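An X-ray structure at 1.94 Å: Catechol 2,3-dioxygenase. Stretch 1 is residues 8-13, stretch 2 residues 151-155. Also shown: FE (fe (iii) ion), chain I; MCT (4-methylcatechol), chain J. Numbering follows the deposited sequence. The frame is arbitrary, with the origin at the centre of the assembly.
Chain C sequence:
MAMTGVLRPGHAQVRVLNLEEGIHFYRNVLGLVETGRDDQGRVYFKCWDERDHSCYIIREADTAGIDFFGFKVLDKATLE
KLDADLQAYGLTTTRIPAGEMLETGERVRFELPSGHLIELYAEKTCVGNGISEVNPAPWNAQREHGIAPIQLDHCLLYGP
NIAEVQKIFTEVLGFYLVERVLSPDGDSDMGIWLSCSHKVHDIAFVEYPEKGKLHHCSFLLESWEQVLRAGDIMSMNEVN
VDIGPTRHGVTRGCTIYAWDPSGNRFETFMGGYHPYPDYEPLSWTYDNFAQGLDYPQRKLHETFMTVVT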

# COMPACT_ATOMS: atom_id res chain seq x y z
N ARG C 8 23.74 0.53 16.10
CA ARG C 8 23.26 0.17 14.77
C ARG C 8 24.40 -0.04 13.77
O ARG C 8 25.56 0.26 14.06
CB ARG C 8 22.38 1.33 14.25
CG ARG C 8 22.96 2.75 14.54
CD ARG C 8 22.60 3.78 13.44
NE ARG C 8 23.28 5.08 13.46
CZ ARG C 8 23.36 5.92 14.50
NH1 ARG C 8 22.81 5.61 15.67
NH2 ARG C 8 23.93 7.11 14.36
N PRO C 9 24.08 -0.62 12.60
CA PRO C 9 25.12 -0.83 11.59
C PRO C 9 25.52 0.59 11.19
O PRO C 9 24.65 1.42 10.92
CB PRO C 9 24.38 -1.52 10.46
CG PRO C 9 23.34 -2.33 11.18
CD PRO C 9 22.89 -1.45 12.32
N GLY C 10 26.82 0.89 11.17
CA GLY C 10 27.27 2.23 10.83
C GLY C 10 27.70 2.43 9.39
O GLY C 10 27.42 3.46 8.79
N HIS C 11 28.38 1.43 8.82
CA HIS C 11 28.83 1.56 7.44
C HIS C 11 29.33 0.24 6.85
O HIS C 11 29.73 -0.67 7.57
CB HIS C 11 29.93 2.63 7.36
CG HIS C 11 31.13 2.34 8.21
ND1 HIS C 11 31.88 3.33 8.81
CD2 HIS C 11 31.74 1.17 8.52
CE1 HIS C 11 32.89 2.78 9.46
NE2 HIS C 11 32.83 1.47 9.30
N ALA C 12 29.29 0.15 5.52
CA ALA C 12 29.77 -1.04 4.83
C ALA C 12 30.79 -0.62 3.77
O ALA C 12 30.45 0.12 2.85
CB ALA C 12 28.61 -1.77 4.17
N GLN C 13 32.03 -1.08 3.89
CA GLN C 13 33.03 -0.74 2.88
C GLN C 13 33.05 -1.86 1.85
O GLN C 13 33.49 -2.97 2.14
CB GLN C 13 34.43 -0.59 3.50
CG GLN C 13 35.52 -0.29 2.47
CD GLN C 13 35.81 1.19 2.31
OE1 GLN C 13 36.60 1.76 3.06
NE2 GLN C 13 35.17 1.81 1.33
N GLN C 151 17.69 3.61 5.37
CA GLN C 151 18.84 3.33 6.23
C GLN C 151 19.55 2.05 5.83
O GLN C 151 18.99 1.20 5.14
CB GLN C 151 18.42 3.21 7.70
CG GLN C 151 17.42 2.09 8.01
CD GLN C 151 17.21 1.86 9.50
OE1 GLN C 151 17.20 2.80 10.30
NE2 GLN C 151 17.03 0.60 9.88
N LEU C 152 20.81 1.92 6.25
CA LEU C 152 21.58 0.70 6.02
C LEU C 152 20.99 -0.17 7.13
O LEU C 152 21.25 0.06 8.31
CB LEU C 152 23.08 0.96 6.27
CG LEU C 152 24.00 -0.26 6.36
CD1 LEU C 152 24.14 -0.89 4.98
CD2 LEU C 152 25.38 0.14 6.90
N ASP C 153 20.17 -1.15 6.76
CA ASP C 153 19.51 -2.00 7.75
C ASP C 153 20.39 -3.07 8.37
O ASP C 153 20.33 -3.32 9.57
CB ASP C 153 18.29 -2.68 7.14
CG ASP C 153 17.30 -3.13 8.18
OD1 ASP C 153 16.62 -2.24 8.75
OD2 ASP C 153 17.21 -4.35 8.44
N HIS C 154 21.19 -3.72 7.52
CA HIS C 154 22.07 -4.79 7.96
C HIS C 154 22.82 -5.34 6.76
O HIS C 154 22.85 -4.74 5.69
CB HIS C 154 21.25 -5.93 8.56
CG HIS C 154 20.28 -6.55 7.61
ND1 HIS C 154 19.04 -6.00 7.35
CD2 HIS C 154 20.36 -7.68 6.86
CE1 HIS C 154 18.40 -6.77 6.49
NE2 HIS C 154 19.17 -7.79 6.18
N CYS C 155 23.43 -6.50 6.97
CA CYS C 155 24.15 -7.20 5.92
C CYS C 155 24.14 -8.66 6.33
O CYS C 155 23.91 -8.99 7.50
CB CYS C 155 25.59 -6.69 5.79
SG CYS C 155 26.74 -7.22 7.09
FE FE I . 18.83 -9.15 4.26
C1 MCT J . 16.74 -13.67 5.10
C2 MCT J . 17.78 -13.01 4.42
C3 MCT J . 17.89 -11.60 4.53
O3 MCT J . 18.87 -10.97 3.88
C4 MCT J . 16.98 -10.86 5.33
O4 MCT J . 17.11 -9.51 5.43
C5 MCT J . 15.94 -11.53 6.02
C6 MCT J . 15.83 -12.94 5.90
C MCT J . 16.61 -15.16 4.98
O HOH W 1 21.91 1.61 10.48

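No direct hydrogen bond joins the two strands, and the one polar link between their backbones is a single water. This water donates to Pro9 O at 2.8 Å and to Leu152 O at 2.7 Å. Two carbonyl oxygens cannot bond to each other, since both are acceptors; a water that spends both of its protons on them satisfies the pair and ties together two residues 143 positions apart in sequence.

The backbone arrangement explains why the strands do not pair directly. Their axes cross at 83°, nearly perpendicular, and come no closer than 7.2 Å, so the ladder of amide-to-carbonyl bonds that joins neighbouring strands of a sheet cannot form between them. The nearest pair of CA atoms is that of Pro9 and His154, 6.2 Å apart, while Ala12 CA and Cys155 CA are separated by 8.4 Å. The contact is correspondingly small, burying 219 Å² over both sides.

Most of that surface comes from Leu152 and Pro9, both of which direct their CA-to-CB bonds toward the opposing stretch. Leu152, with chi1 in t and chi2 in p, lays its CD2 methyl along the backbone of the first strand. CD2 lies 3.8 Å from His11 CA, and 4.1 Å from both Gly10 C and Ala12 N, so one methyl group touches three successive residues. These are van der Waals contacts to main-chain atoms and ask little of the side chains there: Gly10 has none, and the CA-to-CB bond of His11 points away, its imidazole nitrogens being hydrogen-bonded elsewhere in the structure. The same methyl also meets the proline ring, with Leu152 CD2 4.1 Å from Pro9 CB, an apolar pairing that buries hydrocarbon on both sides. Ala12 also points its CA-to-CB bond toward the second strand, but its CB lies 4.6 Å from Leu152 CD2, a looser approach.

The neighbouring ring atom, CG, carries the contact of Pro9 further along the second strand. In a C-gamma exo pucker, Pro9 CG sits 3.6 Å from Asp153 O and 4.2 Å from His154 CA, packing against the main chain of Asp153 and His154.

Asp153 and His154 direct their CA-to-CB bonds away from the first strand, and their side chains are engaged in polar chemistry instead. Gln151 NE2 donates to Asp153 OD1 at 3.1 Å, and His154 ND1 donates to Asp153 OD2 at 2.7 Å, so each carboxylate oxygen accepts one bond, from Gln151 two residues before and from His154 immediately after. With ND1 held in this way, the other imidazole nitrogen faces the metal: His154 NE2 binds FE at 2.4 Å. The 4-methylcatechol chelates the same ion through both oxygens, with MCT O3 1.9 Å and MCT O4 2.1 Å from FE, as expected for a catechol dioxygenase. Shared coordination brings His154 NE2 within 2.8 Å of MCT O4, which lies at the edge of the imidazole, near its plane.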